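PDB 3PRN: porin from Rhodobacter blasticus, which forms homotrimeric channels through the outer membrane that let small hydrophilic solutes up to about 0.6 kDa diffuse passively. Local coordinates for residues Ser28-Ile33 / Gln54-Asp59. The protein carries 1 engineered substitution. Sequence-based numbering, arbitrary orientation.
Sequences SSRLRI and QWDDGD. With MG (magnesium ion), chain B; C8E ((hydroxyethyloxy)tri(ethyloxy)octane), chain C.
Arg30, Arg32, Gln54 and Asp56 interlock on one face of an antiparallel strand pair. Gln54 OE1 takes a side-on grip from Arg32, whose NE (2.9 Å) and NH2 (3.0 Å) approach from the same face of the amide plane. Gln54 NE2 lies over the centre of the Arg30 guanidinium without bonding to it, the two planes only 18° apart, and donates instead to Asp56 OD2 (3.0 Å). Glutamine suits this place because one flat end both accepts and donates. An alanine here would probably leave Arg32 without this acceptor, Asp56 OD2 without one donor and the Arg30 guanidinium without the amide stacked over it. Asp56 runs alongside Arg30, their planes perpendicular, and Asp56 OD1 receives Arg30 NE almost straight (2.8 Å, 172°) through the syn lone pair; the carboxylate would offset some of the positive charge where Arg9 comes close to Arg30, and its OD2 also pairs with Lys120. On the other face, the Trp55 ring turns its edge to Ser29, Trp55 CZ3 lying 3.4 Å from Ser29 OG. Between the faces, Leu31 and Trp55 exchange backbone hydrogen bonds. Next to Asp56, Asp57 OD1 accepts from Ser29 N and binds magnesium at 2.1 Å; Ser28 OG, anti to its backbone N (chi1 172°), supplies a second ligand and also bonds Glu103. Carboxylate and hydroxyl oxygens suit magnesium, which three waters also bind. The pair belongs to the hairpin of strands 25-39 and 46-56 in the 16-stranded porin barrel: strand 2-15 flanks 25-39, while Phe71 and Ala69 of the second subunit pack on Ser29 and Trp55.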
loop_
_atom_site.group_PDB
_atom_site.type_symbol
_atom_site.label_atom_id
_atom_site.label_comp_id
_atom_site.label_asym_id
_atom_site.label_seq_id
_atom_site.Cartn_x
_atom_site.Cartn_y
_atom_site.Cartn_z
ATOM N N SER A 28 -3.280 -5.100 22.176
ATOM C CA SER A 28 -2.254 -4.517 21.327
ATOM C C SER A 28 -1.964 -5.513 20.196
ATOM O O SER A 28 -1.697 -6.685 20.475
ATOM C CB SER A 28 -0.975 -4.250 22.127
ATOM O OG SER A 28 0.083 -3.853 21.283
ATOM N N SER A 29 -1.856 -4.986 18.980
ATOM C CA SER A 29 -1.646 -5.887 17.843
ATOM C C SER A 29 -0.884 -5.200 16.733
ATOM O O SER A 29 -0.779 -3.968 16.705
ATOM C CB SER A 29 -3.026 -6.377 17.358
ATOM O OG SER A 29 -3.804 -5.290 16.966
ATOM N N ARG A 30 -0.318 -6.027 15.846
ATOM C CA ARG A 30 0.516 -5.458 14.765
ATOM C C ARG A 30 0.386 -6.368 13.534
ATOM O O ARG A 30 0.394 -7.588 13.671
ATOM C CB ARG A 30 1.979 -5.429 15.213
ATOM C CG ARG A 30 2.963 -5.166 14.047
ATOM C CD ARG A 30 4.398 -5.114 14.498
ATOM N NE ARG A 30 4.673 -3.983 15.361
ATOM C CZ ARG A 30 5.895 -3.719 15.873
ATOM N NH1 ARG A 30 6.943 -4.475 15.615
ATOM N NH2 ARG A 30 5.986 -2.655 16.656
ATOM N N LEU A 31 0.299 -5.770 12.360
ATOM C CA LEU A 31 0.374 -6.548 11.128
ATOM C C LEU A 31 1.605 -6.038 10.354
ATOM O O LEU A 31 1.688 -4.793 10.148
ATOM C CB LEU A 31 -0.887 -6.424 10.301
ATOM C CG LEU A 31 -0.763 -6.952 8.854
ATOM C CD1 LEU A 31 -0.492 -8.445 8.906
ATOM C CD2 LEU A 31 -2.054 -6.691 8.102
ATOM N N ARG A 32 2.551 -6.899 10.002
ATOM C CA ARG A 32 3.697 -6.454 9.229
ATOM C C ARG A 32 3.752 -7.246 7.902
ATOM O O ARG A 32 3.742 -8.501 7.899
ATOM C CB ARG A 32 5.038 -6.654 9.994
ATOM C CG ARG A 32 6.240 -6.295 9.089
ATOM C CD ARG A 32 7.559 -6.628 9.856
ATOM N NE ARG A 32 7.793 -5.587 10.855
ATOM C CZ ARG A 32 8.820 -5.533 11.705
ATOM N NH1 ARG A 32 9.784 -6.475 11.691
ATOM N NH2 ARG A 32 8.898 -4.516 12.570
ATOM N N ILE A 33 3.832 -6.523 6.772
ATOM C CA ILE A 33 4.031 -7.142 5.484
ATOM C C ILE A 33 5.308 -6.592 4.857
ATOM O O ILE A 33 5.415 -5.368 4.722
ATOM C CB ILE A 33 2.854 -6.856 4.518
ATOM C CG1 ILE A 33 1.561 -7.532 4.978
ATOM C CG2 ILE A 33 3.113 -7.362 3.097
ATOM C CD1 ILE A 33 0.308 -6.819 4.483
ATOM N N GLN A 54 3.380 -1.659 7.631
ATOM C CA GLN A 54 3.136 -2.104 8.982
ATOM C C GLN A 54 2.036 -1.273 9.637
ATOM O O GLN A 54 2.094 -0.049 9.524
ATOM C CB GLN A 54 4.392 -1.973 9.831
ATOM C CG GLN A 54 4.243 -2.524 11.266
ATOM C CD GLN A 54 5.599 -2.440 11.961
ATOM O OE1 GLN A 54 6.544 -3.095 11.449
ATOM N NE2 GLN A 54 5.717 -1.688 13.043
ATOM N N TRP A 55 1.114 -1.964 10.292
ATOM C CA TRP A 55 0.049 -1.315 11.025
ATOM C C TRP A 55 0.187 -1.736 12.507
ATOM O O TRP A 55 0.440 -2.921 12.814
ATOM C CB TRP A 55 -1.341 -1.786 10.478
ATOM C CG TRP A 55 -2.470 -1.212 11.319
ATOM C CD1 TRP A 55 -3.071 0.012 11.173
ATOM C CD2 TRP A 55 -3.116 -1.858 12.430
ATOM N NE1 TRP A 55 -4.051 0.157 12.110
ATOM C CE2 TRP A 55 -4.099 -0.956 12.915
ATOM C CE3 TRP A 55 -2.927 -3.067 13.098
ATOM C CZ2 TRP A 55 -4.890 -1.242 14.033
ATOM C CZ3 TRP A 55 -3.721 -3.375 14.195
ATOM C CH2 TRP A 55 -4.713 -2.435 14.660
ATOM N N ASP A 56 0.007 -0.788 13.399
ATOM C CA ASP A 56 -0.064 -1.021 14.831
ATOM C C ASP A 56 -1.358 -0.435 15.409
ATOM O O ASP A 56 -1.858 0.573 14.939
ATOM C CB ASP A 56 1.152 -0.366 15.555
ATOM C CG ASP A 56 2.449 -1.151 15.243
ATOM O OD1 ASP A 56 2.751 -2.075 15.999
ATOM O OD2 ASP A 56 3.154 -0.791 14.279
ATOM N N ASP A 57 -1.884 -1.062 16.458
ATOM C CA ASP A 57 -3.075 -0.498 17.116
ATOM C C ASP A 57 -2.719 0.927 17.555
ATOM O O ASP A 57 -1.594 1.234 17.987
ATOM C CB ASP A 57 -3.548 -1.378 18.287
ATOM C CG ASP A 57 -2.503 -1.351 19.383
ATOM O OD1 ASP A 57 -1.539 -2.148 19.293
ATOM O OD2 ASP A 57 -2.609 -0.498 20.296
ATOM N N GLY A 58 -3.689 1.819 17.386
ATOM C CA GLY A 58 -3.463 3.241 17.750
ATOM C C GLY A 58 -2.971 4.082 16.585
ATOM O O GLY A 58 -2.952 5.321 16.728
ATOM N N ASP A 59 -2.536 3.467 15.438
ATOM C CA ASP A 59 -1.993 4.263 14.334
ATOM C C ASP A 59 -3.009 5.302 13.838
ATOM O O ASP A 59 -4.218 5.079 13.688
ATOM C CB ASP A 59 -1.598 3.456 13.059
ATOM C CG ASP A 59 -0.226 2.821 13.231
ATOM O OD1 ASP A 59 0.433 3.116 14.208
ATOM O OD2 ASP A 59 0.145 1.974 12.376
HETATM MG MG MG B . 0.302 -2.050 20.328
HETATM C C1 C8E C . 2.468 8.793 1.549
HETATM C C2 C8E C . 2.149 7.772 2.538
HETATM C C3 C8E C . 1.026 8.166 3.392
HETATM C C4 C8E C . 1.631 8.721 4.603
HETATM C C5 C8E C . 1.079 10.104 4.676
HETATM C C6 C8E C . 0.268 10.248 5.840
HETATM C C7 C8E C . 0.366 11.667 6.034
HETATM C C8 C8E C . -0.552 12.102 7.102
HETATM O O9 C8E C . -0.211 13.271 7.868
HETATM C C10 C8E C . -0.527 14.510 7.257
HETATM C C11 C8E C . -0.135 15.595 8.231
HETATM O O12 C8E C . -0.775 15.441 9.536
HETATM C C13 C8E C . -0.056 14.746 10.620
HETATM C C14 C8E C . -0.483 13.342 11.149
HETATM O O15 C8E C . -0.423 12.781 12.506
HETATM C C16 C8E C . 0.625 11.801 12.659
HETATM C C17 C8E C . 0.508 10.457 11.928
HETATM O O18 C8E C . 1.312 9.303 12.046
HETATM C C19 C8E C . 1.589 8.679 13.324
HETATM C C20 C8E C . 1.213 7.098 13.445
HETATM O O21 C8E C . 0.226 6.929 14.475
HETATM O O HOH W 1 1.508 -2.892 18.307
HETATM O O HOH W 2 0.911 0.105 19.234
HETATM O O HOH W 3 -0.465 -0.592 21.932
#